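Local atomic coordinates of aminotransferase (PDB entry 2FNU), a protein that catalyses the PLP-dependent transamination of a UDP-4-keto sugar, the second step in the biosynthesis of pseudaminic acid, a sialic-acid-like sugar that modifies flagellin. Residues B[63-68]-B[205-210]; B[86-91]-B[323-328]; B[109-114]-B[137-142]; B[272-277]-B[281-286]. All blocks are in the same frame, centred on the assembly; numbering follows the deposited sequence.

Contact 1 of 4, residues B[63-68]-B[205-210]; sequences LYRNFS and KLFRSH
The backbones of the two helix ends approach most closely at Asn66 and Phe207, whose CA atoms are 8.3 Å apart. That gap is wide enough for side chains to fill, and Phe207 carries most of the contact. Its CG is anti to the backbone N (chi1 -170°), which sends the ring across to the end of helix 56-66. Two residues of that helix receive it from different directions. The amide of Asn66 lies over one ring face, near the root of the ring. Its plane is turned 77° from the ring, so the two do not stack flat. Arg65 meets the far end of the ring. Its chain bends at chi2 and chi3, and CB and CG pass along the ring tip, with CG 4.0 Å from Phe207 CZ. The guanidinium then presents a face to the ring edge, with Phe207 CE2 3.8 Å above its plane. The two planes stand 88° apart. Arg65 NH1 lies near the ring plane, 3.8 Å from Phe207 CZ. The charge of Arg65 is answered across the dimer interface by a salt bridge from NH1 to Glu93 of the second subunit. Phe207 also meets the ring of His227, and Lys203 NZ donates to Asn66 O, a further tie between the helices. Nearby, His210 packs edge-to-face on Phe84 of the second subunit. The contact joins two helices of the large PLP-binding domain of a fold-type I aminotransferase, beside the subunit interface.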
# COMPACT_ATOMS: atom_id res chain seq x y z
N LEU B 63 0.31 8.42 -10.01
CA LEU B 63 0.77 9.32 -11.07
C LEU B 63 0.01 9.07 -12.38
O LEU B 63 -0.49 10.03 -13.01
CB LEU B 63 2.29 9.16 -11.29
CG LEU B 63 2.83 9.98 -12.47
CD1 LEU B 63 2.53 11.48 -12.34
CD2 LEU B 63 4.36 9.73 -12.52
N TYR B 64 -0.07 7.81 -12.82
CA TYR B 64 -0.69 7.53 -14.11
C TYR B 64 -2.16 7.91 -14.13
O TYR B 64 -2.68 8.32 -15.18
CB TYR B 64 -0.57 6.03 -14.42
CG TYR B 64 0.84 5.51 -14.71
CD1 TYR B 64 1.09 4.14 -14.66
CD2 TYR B 64 1.91 6.37 -15.04
CE1 TYR B 64 2.34 3.61 -14.96
CE2 TYR B 64 3.17 5.86 -15.33
CZ TYR B 64 3.38 4.46 -15.29
OH TYR B 64 4.61 3.92 -15.59
N ARG B 65 -2.84 7.75 -12.99
CA ARG B 65 -4.27 8.04 -12.92
C ARG B 65 -4.54 9.53 -12.88
O ARG B 65 -5.62 9.98 -13.28
CB ARG B 65 -4.90 7.38 -11.67
CG ARG B 65 -5.12 5.87 -11.80
CD ARG B 65 -6.32 5.50 -12.71
NE ARG B 65 -7.57 6.06 -12.18
CZ ARG B 65 -8.28 5.53 -11.18
NH1 ARG B 65 -7.90 4.38 -10.60
NH2 ARG B 65 -9.37 6.16 -10.75
N ASN B 66 -3.56 10.30 -12.41
CA ASN B 66 -3.83 11.71 -12.10
C ASN B 66 -3.14 12.75 -12.98
O ASN B 66 -3.54 13.92 -12.96
CB ASN B 66 -3.53 12.00 -10.62
CG ASN B 66 -4.54 11.33 -9.69
OD1 ASN B 66 -4.27 10.26 -9.12
ND2 ASN B 66 -5.70 11.93 -9.56
N PHE B 67 -2.12 12.35 -13.75
CA PHE B 67 -1.40 13.35 -14.56
C PHE B 67 -2.33 14.00 -15.58
O PHE B 67 -2.11 15.14 -15.99
CB PHE B 67 -0.12 12.77 -15.19
CG PHE B 67 -0.36 11.98 -16.45
CD1 PHE B 67 -0.08 12.53 -17.71
CD2 PHE B 67 -0.83 10.66 -16.38
CE1 PHE B 67 -0.30 11.80 -18.87
CE2 PHE B 67 -1.04 9.92 -17.53
CZ PHE B 67 -0.77 10.50 -18.79
N SER B 68 -3.35 13.25 -15.95
CA SER B 68 -4.39 13.67 -16.89
C SER B 68 -5.65 12.89 -16.63
O SER B 68 -5.59 11.75 -16.16
CB SER B 68 -3.95 13.38 -18.33
OG SER B 68 -4.94 13.85 -19.24
N LYS B 205 -2.19 13.75 -3.81
CA LYS B 205 -2.29 13.72 -2.36
C LYS B 205 -3.66 13.22 -1.90
O LYS B 205 -3.75 12.38 -1.00
CB LYS B 205 -1.98 15.11 -1.80
CG LYS B 205 -1.87 15.21 -0.29
CD LYS B 205 -1.52 16.66 0.09
CE LYS B 205 -1.30 16.82 1.57
NZ LYS B 205 -0.68 18.15 1.84
N LEU B 206 -4.73 13.72 -2.52
CA LEU B 206 -6.06 13.22 -2.19
C LEU B 206 -6.23 11.75 -2.59
O LEU B 206 -6.84 10.96 -1.84
CB LEU B 206 -7.13 14.09 -2.85
CG LEU B 206 -7.22 15.49 -2.27
CD1 LEU B 206 -7.93 16.39 -3.26
CD2 LEU B 206 -7.96 15.45 -0.92
N PHE B 207 -5.69 11.39 -3.76
CA PHE B 207 -5.84 10.01 -4.28
C PHE B 207 -5.18 9.01 -3.35
O PHE B 207 -5.63 7.85 -3.24
CB PHE B 207 -5.23 9.94 -5.67
CG PHE B 207 -5.52 8.66 -6.42
CD1 PHE B 207 -4.60 7.60 -6.41
CD2 PHE B 207 -6.67 8.56 -7.22
CE1 PHE B 207 -4.84 6.44 -7.16
CE2 PHE B 207 -6.92 7.42 -7.96
CZ PHE B 207 -6.01 6.36 -7.93
N ARG B 208 -4.10 9.44 -2.69
CA ARG B 208 -3.36 8.60 -1.75
C ARG B 208 -4.16 8.24 -0.49
O ARG B 208 -3.86 7.25 0.18
CB ARG B 208 -2.06 9.32 -1.37
CG ARG B 208 -1.17 8.56 -0.37
CD ARG B 208 0.10 9.34 -0.00
NE ARG B 208 -0.25 10.59 0.70
CZ ARG B 208 0.63 11.50 1.10
NH1 ARG B 208 1.94 11.31 0.91
NH2 ARG B 208 0.19 12.59 1.72
N SER B 209 -5.13 9.09 -0.15
CA SER B 209 -5.85 8.96 1.13
C SER B 209 -7.33 9.30 0.97
O SER B 209 -7.82 10.34 1.45
CB SER B 209 -5.19 9.82 2.22
OG SER B 209 -5.64 9.45 3.52
N HIS B 210 -8.04 8.39 0.30
CA HIS B 210 -9.50 8.35 0.31
C HIS B 210 -10.26 9.47 -0.39
O HIS B 210 -11.50 9.46 -0.37
CB HIS B 210 -10.02 8.24 1.75
CG HIS B 210 -9.40 7.11 2.51
ND1 HIS B 210 -9.58 5.79 2.13
CD2 HIS B 210 -8.59 7.09 3.59
CE1 HIS B 210 -8.90 5.01 2.96
NE2 HIS B 210 -8.29 5.77 3.86

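Contact 2 of 4, residues B[86-91]-B[323-328]; sequences ATANML and QLYQQL
Tyr325 on helix 323-328 points its phenol at Ala88 and Asn89 on helix 86-93. The two helix segments cross at 44°, with axes 12.2 Å apart at closest approach. Tyr325 bridges most of the gap, with Ala88 and Asn89 meeting its end.

The apolar part lies mainly at Ala88. Its CB is directed at the other helix and sits 3.9 Å from Tyr325 CZ. The same Ala88 CB is 3.3 Å from Tyr325 OH. The ring is carried there with CG anti to the carbonyl carbon (chi1 -70°). Leu324 reaches the side chain of Asn89 through its CD2 methyl. Ile319 packs on both Ala88 and Tyr325, and Leu92 covers Tyr325 and Leu324.

The polar part gathers round the phenol oxygen, which lies close against the backbone of helix 86-93. The separation from Tyr325 OH to Asn89 N is 3.1 Å. The Asn89 amide comes to the edge of the phenol ring and lies almost in its plane, the two planes being 6° apart. Asn89 also packs on Ile225 of the second subunit.

Thr87, next to Ala88 on the same helix, touches PMP, as does Ala86. Thr87 OG1 hydrogen-bonds Asp154 and Ser83, all three belonging to the PMP pocket. The contact therefore backs the helix that lines the cofactor site of a fold-type I aminotransferase.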
# COMPACT_ATOMS: atom_id res chain seq x y z
N ALA B 86 6.00 -3.67 -13.05
CA ALA B 86 5.12 -2.65 -12.47
C ALA B 86 4.99 -1.40 -13.33
O ALA B 86 3.93 -0.78 -13.35
CB ALA B 86 5.60 -2.25 -11.07
N THR B 87 6.07 -1.01 -14.02
CA THR B 87 6.04 0.22 -14.81
C THR B 87 4.92 0.15 -15.85
O THR B 87 4.22 1.14 -16.11
CB THR B 87 7.38 0.42 -15.51
OG1 THR B 87 8.45 0.35 -14.55
CG2 THR B 87 7.44 1.81 -16.18
N ALA B 88 4.74 -1.04 -16.42
CA ALA B 88 3.71 -1.26 -17.43
C ALA B 88 2.38 -1.75 -16.84
O ALA B 88 1.32 -1.36 -17.34
CB ALA B 88 4.19 -2.23 -18.51
N ASN B 89 2.42 -2.59 -15.80
CA ASN B 89 1.16 -3.06 -15.20
C ASN B 89 0.31 -1.87 -14.76
O ASN B 89 -0.92 -1.90 -14.87
CB ASN B 89 1.38 -3.92 -13.95
CG ASN B 89 1.72 -5.39 -14.25
OD1 ASN B 89 2.05 -6.15 -13.31
ND2 ASN B 89 1.65 -5.80 -15.50
N MET B 90 0.95 -0.82 -14.24
CA MET B 90 0.15 0.32 -13.75
C MET B 90 -0.40 1.16 -14.89
O MET B 90 -1.40 1.84 -14.71
CB MET B 90 0.92 1.16 -12.73
CG MET B 90 1.25 0.41 -11.43
SD MET B 90 -0.25 -0.23 -10.60
CE MET B 90 -0.26 -1.94 -11.16
N LEU B 91 0.21 1.06 -16.07
CA LEU B 91 -0.39 1.64 -17.28
C LEU B 91 -1.69 0.94 -17.61
O LEU B 91 -2.72 1.59 -17.85
CB LEU B 91 0.60 1.59 -18.46
CG LEU B 91 1.83 2.50 -18.34
CD1 LEU B 91 2.84 2.23 -19.46
CD2 LEU B 91 1.46 4.01 -18.34
N GLN B 323 2.95 -13.47 -20.35
CA GLN B 323 1.67 -14.01 -20.84
C GLN B 323 0.57 -12.97 -20.98
O GLN B 323 -0.15 -12.93 -21.99
CB GLN B 323 1.20 -15.15 -19.92
CG GLN B 323 -0.11 -15.81 -20.39
CD GLN B 323 -0.58 -16.98 -19.52
OE1 GLN B 323 -1.70 -17.50 -19.70
NE2 GLN B 323 0.26 -17.41 -18.58
N LEU B 324 0.43 -12.11 -19.97
CA LEU B 324 -0.58 -11.08 -20.03
C LEU B 324 -0.42 -10.22 -21.27
O LEU B 324 -1.40 -9.91 -21.94
CB LEU B 324 -0.52 -10.20 -18.77
CG LEU B 324 -1.44 -8.97 -18.73
CD1 LEU B 324 -2.92 -9.35 -18.78
CD2 LEU B 324 -1.13 -8.17 -17.49
N TYR B 325 0.83 -9.83 -21.55
CA TYR B 325 1.09 -8.90 -22.65
C TYR B 325 0.98 -9.60 -24.00
O TYR B 325 0.49 -9.01 -24.97
CB TYR B 325 2.46 -8.21 -22.45
CG TYR B 325 2.39 -7.27 -21.28
CD1 TYR B 325 2.54 -7.74 -19.96
CD2 TYR B 325 2.09 -5.92 -21.47
CE1 TYR B 325 2.41 -6.88 -18.87
CE2 TYR B 325 1.98 -5.03 -20.37
CZ TYR B 325 2.13 -5.53 -19.08
OH TYR B 325 1.99 -4.67 -18.00
N GLN B 326 1.38 -10.88 -24.03
CA GLN B 326 1.19 -11.71 -25.23
C GLN B 326 -0.28 -11.89 -25.57
O GLN B 326 -0.65 -11.91 -26.75
CB GLN B 326 1.82 -13.08 -25.02
CG GLN B 326 3.33 -13.08 -25.05
CD GLN B 326 3.88 -12.77 -26.43
OE1 GLN B 326 4.63 -11.80 -26.61
NE2 GLN B 326 3.52 -13.58 -27.41
N GLN B 327 -1.13 -12.04 -24.56
CA GLN B 327 -2.56 -12.21 -24.82
C GLN B 327 -3.24 -10.89 -25.22
O GLN B 327 -4.12 -10.87 -26.09
CB GLN B 327 -3.26 -12.88 -23.63
CG GLN B 327 -4.66 -13.45 -23.94
CD GLN B 327 -4.72 -14.41 -25.17
OE1 GLN B 327 -4.01 -15.42 -25.23
NE2 GLN B 327 -5.59 -14.08 -26.13
N LEU B 328 -2.83 -9.78 -24.62
CA LEU B 328 -3.45 -8.50 -24.93
C LEU B 328 -2.98 -7.87 -26.24
O LEU B 328 -3.76 -7.19 -26.92
CB LEU B 328 -3.24 -7.50 -23.78
CG LEU B 328 -3.94 -7.75 -22.45
CD1 LEU B 328 -3.48 -6.73 -21.43
CD2 LEU B 328 -5.45 -7.71 -22.60

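Contact 3 of 4, residues B[109-114]-B[137-142]; sequences IDELAL and VESVQK
Glu111 and Ser139 meet through the aliphatic part of the glutamate. Glu111 CG is 3.3 Å from Ser139 OG, and CB lies beside it. The chain of Glu111 starts between the backbone N and the carbonyl carbon (chi1 70°) and bends again at chi2. This lays its methylenes against the serine while the carboxylate turns away to a salt bridge with Lys104.

The apolar contact lies at Val140. Its CG2 branch fits against two residues of the loop, 4.1 Å from Glu111 CB and 4.2 Å from Leu114 CD1. The leucine crosses the valine at a slant.

One water bridges the backbone oxygen of Glu111 and the hydroxyl of Ser139. It donates to Glu111 O at 2.6 Å and is hydrogen-bonded to Ser139 OG at 2.8 Å. The same Ser139 OG touches the Glu111 methylenes and holds the water.

Bonds within segment 109-114 shape the loop side. Asp110 OD2 accepts from Leu112 N at 3.0 Å, forming an Asx turn. The N-H arrives from above the carboxylate plane, 51° out of it. The backbone bond from Ala113 N to Asp110 O closes an overlapping turn.

The segment 109-114 belongs to the loop between strands 97-100 and 122-128. Leu114 rests on Ile125 and Ile109 on Ser127, both of strand 122-128. Val140 leans on Phe151 of strand 150-154. The loop and helix 137-146 thus pack side by side over neighbouring parallel strands of the central sheet.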
# COMPACT_ATOMS: atom_id res chain seq x y z
N ILE B 109 16.04 3.45 -22.43
CA ILE B 109 15.19 3.65 -23.60
C ILE B 109 15.97 4.46 -24.65
O ILE B 109 16.72 5.37 -24.31
CB ILE B 109 13.87 4.36 -23.16
CG1 ILE B 109 12.76 4.20 -24.21
CG2 ILE B 109 14.09 5.85 -22.83
CD1 ILE B 109 11.39 4.71 -23.72
N ASP B 110 15.82 4.09 -25.92
CA ASP B 110 16.56 4.75 -27.00
C ASP B 110 15.84 6.03 -27.42
O ASP B 110 14.84 5.98 -28.13
CB ASP B 110 16.70 3.78 -28.17
CG ASP B 110 17.51 4.36 -29.32
OD1 ASP B 110 17.68 3.62 -30.33
OD2 ASP B 110 17.97 5.53 -29.22
N GLU B 111 16.36 7.19 -26.99
CA GLU B 111 15.69 8.46 -27.24
C GLU B 111 15.58 8.77 -28.74
O GLU B 111 14.71 9.58 -29.15
CB GLU B 111 16.37 9.61 -26.47
CG GLU B 111 17.76 10.00 -26.98
CD GLU B 111 18.90 9.07 -26.57
OE1 GLU B 111 18.73 8.17 -25.71
OE2 GLU B 111 20.03 9.26 -27.09
N LEU B 112 16.44 8.13 -29.53
CA LEU B 112 16.42 8.34 -31.00
C LEU B 112 15.38 7.47 -31.72
O LEU B 112 15.15 7.64 -32.92
CB LEU B 112 17.80 8.09 -31.62
CG LEU B 112 18.95 8.97 -31.11
CD1 LEU B 112 20.22 8.67 -31.89
CD2 LEU B 112 18.60 10.46 -31.18
N ALA B 113 14.75 6.56 -30.98
CA ALA B 113 13.80 5.63 -31.57
C ALA B 113 12.37 5.82 -31.04
O ALA B 113 11.54 4.91 -31.15
CB ALA B 113 14.27 4.18 -31.36
N LEU B 114 12.09 6.99 -30.48
CA LEU B 114 10.79 7.28 -29.88
C LEU B 114 9.85 8.00 -30.83
O LEU B 114 8.65 7.74 -30.83
CB LEU B 114 10.94 8.14 -28.61
CG LEU B 114 11.84 7.62 -27.49
CD1 LEU B 114 11.94 8.68 -26.40
CD2 LEU B 114 11.25 6.33 -26.95
N VAL B 137 17.78 12.92 -20.79
CA VAL B 137 16.67 13.74 -20.36
C VAL B 137 16.33 14.89 -21.33
O VAL B 137 15.15 15.13 -21.61
CB VAL B 137 16.93 14.27 -18.91
CG1 VAL B 137 16.14 15.53 -18.63
CG2 VAL B 137 16.61 13.16 -17.89
N GLU B 138 17.34 15.61 -21.82
CA GLU B 138 17.05 16.78 -22.65
C GLU B 138 16.34 16.38 -23.94
O GLU B 138 15.36 17.00 -24.35
CB GLU B 138 18.32 17.55 -22.96
CG GLU B 138 18.06 18.93 -23.56
CD GLU B 138 19.30 19.81 -23.57
OE1 GLU B 138 19.38 20.69 -24.45
OE2 GLU B 138 20.17 19.64 -22.69
N SER B 139 16.83 15.30 -24.54
CA SER B 139 16.21 14.76 -25.74
C SER B 139 14.73 14.43 -25.54
O SER B 139 13.87 14.81 -26.35
CB SER B 139 16.99 13.54 -26.21
OG SER B 139 16.44 13.03 -27.41
N VAL B 140 14.43 13.72 -24.44
CA VAL B 140 13.06 13.28 -24.17
C VAL B 140 12.15 14.47 -23.83
O VAL B 140 10.97 14.51 -24.25
CB VAL B 140 13.03 12.20 -23.06
CG1 VAL B 140 11.60 11.78 -22.75
CG2 VAL B 140 13.87 10.97 -23.47
N GLN B 141 12.66 15.42 -23.03
CA GLN B 141 11.92 16.65 -22.70
C GLN B 141 11.48 17.38 -23.97
O GLN B 141 10.31 17.75 -24.13
CB GLN B 141 12.80 17.60 -21.89
CG GLN B 141 13.00 17.25 -20.41
CD GLN B 141 13.93 18.23 -19.71
OE1 GLN B 141 14.88 18.77 -20.33
NE2 GLN B 141 13.69 18.45 -18.41
N LYS B 142 12.44 17.56 -24.88
CA LYS B 142 12.18 18.31 -26.10
C LYS B 142 11.19 17.59 -26.97
O LYS B 142 10.28 18.22 -27.54
CB LYS B 142 13.48 18.55 -26.87
CG LYS B 142 14.32 19.65 -26.24
CD LYS B 142 15.57 19.89 -27.06
CE LYS B 142 16.41 21.01 -26.45
NZ LYS B 142 17.76 21.06 -27.08
O HOH W 1 14.04 12.05 -28.47

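Contact 4 of 4, residues B[272-277]-B[281-286]; sequences PLHPLL and SSNHLY
The loop joining strand 270-272 to strand 286-290 folds back on itself here, with a 3-10 turn at 274-276 on one side and an ST turn at Ser281 on the other. Tyr286 and His274 make the central contact. His274 CB lies 3.6 Å from Tyr286 CE1. The phenol runs alongside Pro272, pointing the same way, and Tyr286 OH reaches within 3.3 Å of Pro272 CB. The hydroxyl is hydrogen-bonded to Asp261 of helix 246-264.

His274 has CG anti to the backbone N (chi1 178°), which places its imidazole between the turn and Asn283. The Asn283 amide comes to the edge of that ring near its plane, the two groups turned 48° apart. The ring's other nitrogen, NE2, makes a weak hydrogen bond to Glu254 of helix 246-264. Ala257 and Leu258 of that helix also pack on His274, so the helix backs the loop.

At the other end the contact is apolar. Leu277 brings both methyls to the serine, CD1 being 3.7 Å from Ser281 CB. The hydroxyl of Ser281 serves the ST turn instead: its OG accepts from Asn283 N at 3.0 Å, with a nearly straight N-H...O angle of 166°.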
# COMPACT_ATOMS: atom_id res chain seq x y z
N PRO B 272 31.33 -4.57 -18.47
CA PRO B 272 30.60 -3.86 -17.43
C PRO B 272 30.08 -2.53 -17.98
O PRO B 272 30.75 -1.87 -18.79
CB PRO B 272 31.66 -3.60 -16.36
CG PRO B 272 32.85 -4.42 -16.76
CD PRO B 272 32.78 -4.58 -18.22
N LEU B 273 28.91 -2.11 -17.50
CA LEU B 273 28.37 -0.83 -17.93
C LEU B 273 28.94 0.34 -17.13
O LEU B 273 28.96 1.47 -17.62
CB LEU B 273 26.84 -0.83 -17.81
CG LEU B 273 26.07 -1.73 -18.78
CD1 LEU B 273 24.56 -1.54 -18.56
CD2 LEU B 273 26.44 -1.42 -20.23
N HIS B 274 29.41 0.08 -15.91
CA HIS B 274 29.80 1.18 -15.02
C HIS B 274 30.88 2.14 -15.56
O HIS B 274 30.77 3.35 -15.35
CB HIS B 274 30.11 0.66 -13.60
CG HIS B 274 30.57 1.72 -12.64
ND1 HIS B 274 29.70 2.50 -11.90
CD2 HIS B 274 31.81 2.14 -12.33
CE1 HIS B 274 30.40 3.34 -11.16
NE2 HIS B 274 31.69 3.14 -11.41
N PRO B 275 31.92 1.62 -16.24
CA PRO B 275 32.93 2.55 -16.78
C PRO B 275 32.42 3.55 -17.81
O PRO B 275 33.14 4.50 -18.13
CB PRO B 275 33.97 1.61 -17.42
CG PRO B 275 33.82 0.33 -16.65
CD PRO B 275 32.33 0.21 -16.46
N LEU B 276 31.21 3.33 -18.34
CA LEU B 276 30.68 4.19 -19.39
C LEU B 276 29.87 5.38 -18.87
O LEU B 276 29.41 6.21 -19.65
CB LEU B 276 29.84 3.36 -20.36
CG LEU B 276 30.57 2.13 -20.92
CD1 LEU B 276 29.60 1.29 -21.76
CD2 LEU B 276 31.84 2.50 -21.73
N LEU B 277 29.69 5.46 -17.55
CA LEU B 277 28.89 6.55 -16.97
C LEU B 277 29.52 7.91 -17.25
O LEU B 277 30.74 8.06 -17.20
CB LEU B 277 28.76 6.37 -15.46
CG LEU B 277 27.91 5.22 -14.92
CD1 LEU B 277 28.05 5.20 -13.41
CD2 LEU B 277 26.47 5.41 -15.33
N SER B 281 25.86 8.15 -10.68
CA SER B 281 24.71 7.23 -10.64
C SER B 281 24.52 6.72 -9.22
O SER B 281 25.48 6.60 -8.45
CB SER B 281 24.94 6.02 -11.55
OG SER B 281 24.01 4.96 -11.30
N SER B 282 23.26 6.39 -8.90
CA SER B 282 22.95 5.78 -7.61
C SER B 282 23.66 4.42 -7.46
O SER B 282 23.84 3.93 -6.35
CB SER B 282 21.44 5.55 -7.53
OG SER B 282 21.06 4.57 -8.48
N ASN B 283 24.01 3.80 -8.58
CA ASN B 283 24.62 2.46 -8.57
C ASN B 283 23.70 1.44 -7.90
O ASN B 283 24.15 0.59 -7.14
CB ASN B 283 25.98 2.45 -7.85
CG ASN B 283 27.03 3.26 -8.59
OD1 ASN B 283 27.66 4.17 -8.02
ND2 ASN B 283 27.21 2.96 -9.86
N HIS B 284 22.40 1.54 -8.18
CA HIS B 284 21.48 0.53 -7.65
C HIS B 284 21.89 -0.87 -8.08
O HIS B 284 21.84 -1.82 -7.26
CB HIS B 284 20.02 0.83 -8.02
CG HIS B 284 19.10 -0.28 -7.66
ND1 HIS B 284 19.06 -0.83 -6.39
CD2 HIS B 284 18.21 -0.98 -8.40
CE1 HIS B 284 18.18 -1.82 -6.37
NE2 HIS B 284 17.66 -1.94 -7.58
N LEU B 285 22.23 -1.00 -9.37
CA LEU B 285 22.72 -2.28 -9.93
C LEU B 285 24.13 -2.12 -10.45
O LEU B 285 24.54 -1.00 -10.80
CB LEU B 285 21.86 -2.77 -11.09
CG LEU B 285 20.35 -2.92 -10.88
CD1 LEU B 285 19.61 -3.28 -12.19
CD2 LEU B 285 20.06 -3.97 -9.81
N TYR B 286 24.84 -3.24 -10.54
CA TYR B 286 26.11 -3.29 -11.27
C TYR B 286 25.92 -4.32 -12.40
O TYR B 286 26.11 -5.52 -12.18
CB TYR B 286 27.28 -3.73 -10.36
CG TYR B 286 28.60 -3.67 -11.08
CD1 TYR B 286 29.36 -2.50 -11.08
CD2 TYR B 286 29.05 -4.77 -11.82
CE1 TYR B 286 30.59 -2.43 -11.76
CE2 TYR B 286 30.26 -4.70 -12.51
CZ TYR B 286 31.02 -3.54 -12.47
OH TYR B 286 32.22 -3.46 -13.15

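In the fold
Helices 56-66, 86-93 and 137-146 of contacts 1, 2 and 3 each pack on strands of the seven-stranded mixed sheet; contact 4 lies in a later loop backed by helix 246-264. Contacts 1 and 2 have centres about 21 Å apart and touch: Tyr64 OH lies 2.9 Å from Thr87 O, probably hydrogen-bonded. Their segments alternate along the chain, and both reach the second subunit. Contact 3 is nested inside the loops closed by contacts 1 and 2; contact 4 follows 1 and 3, within contact 2. Contacts 1 and 4 are about 33 Å apart between centres, on opposite sides of the chain's centre. Contact 2 joins helix 323-328, late in the chain, to helix 86-93, whose Ala86 and Thr87 touch PMP.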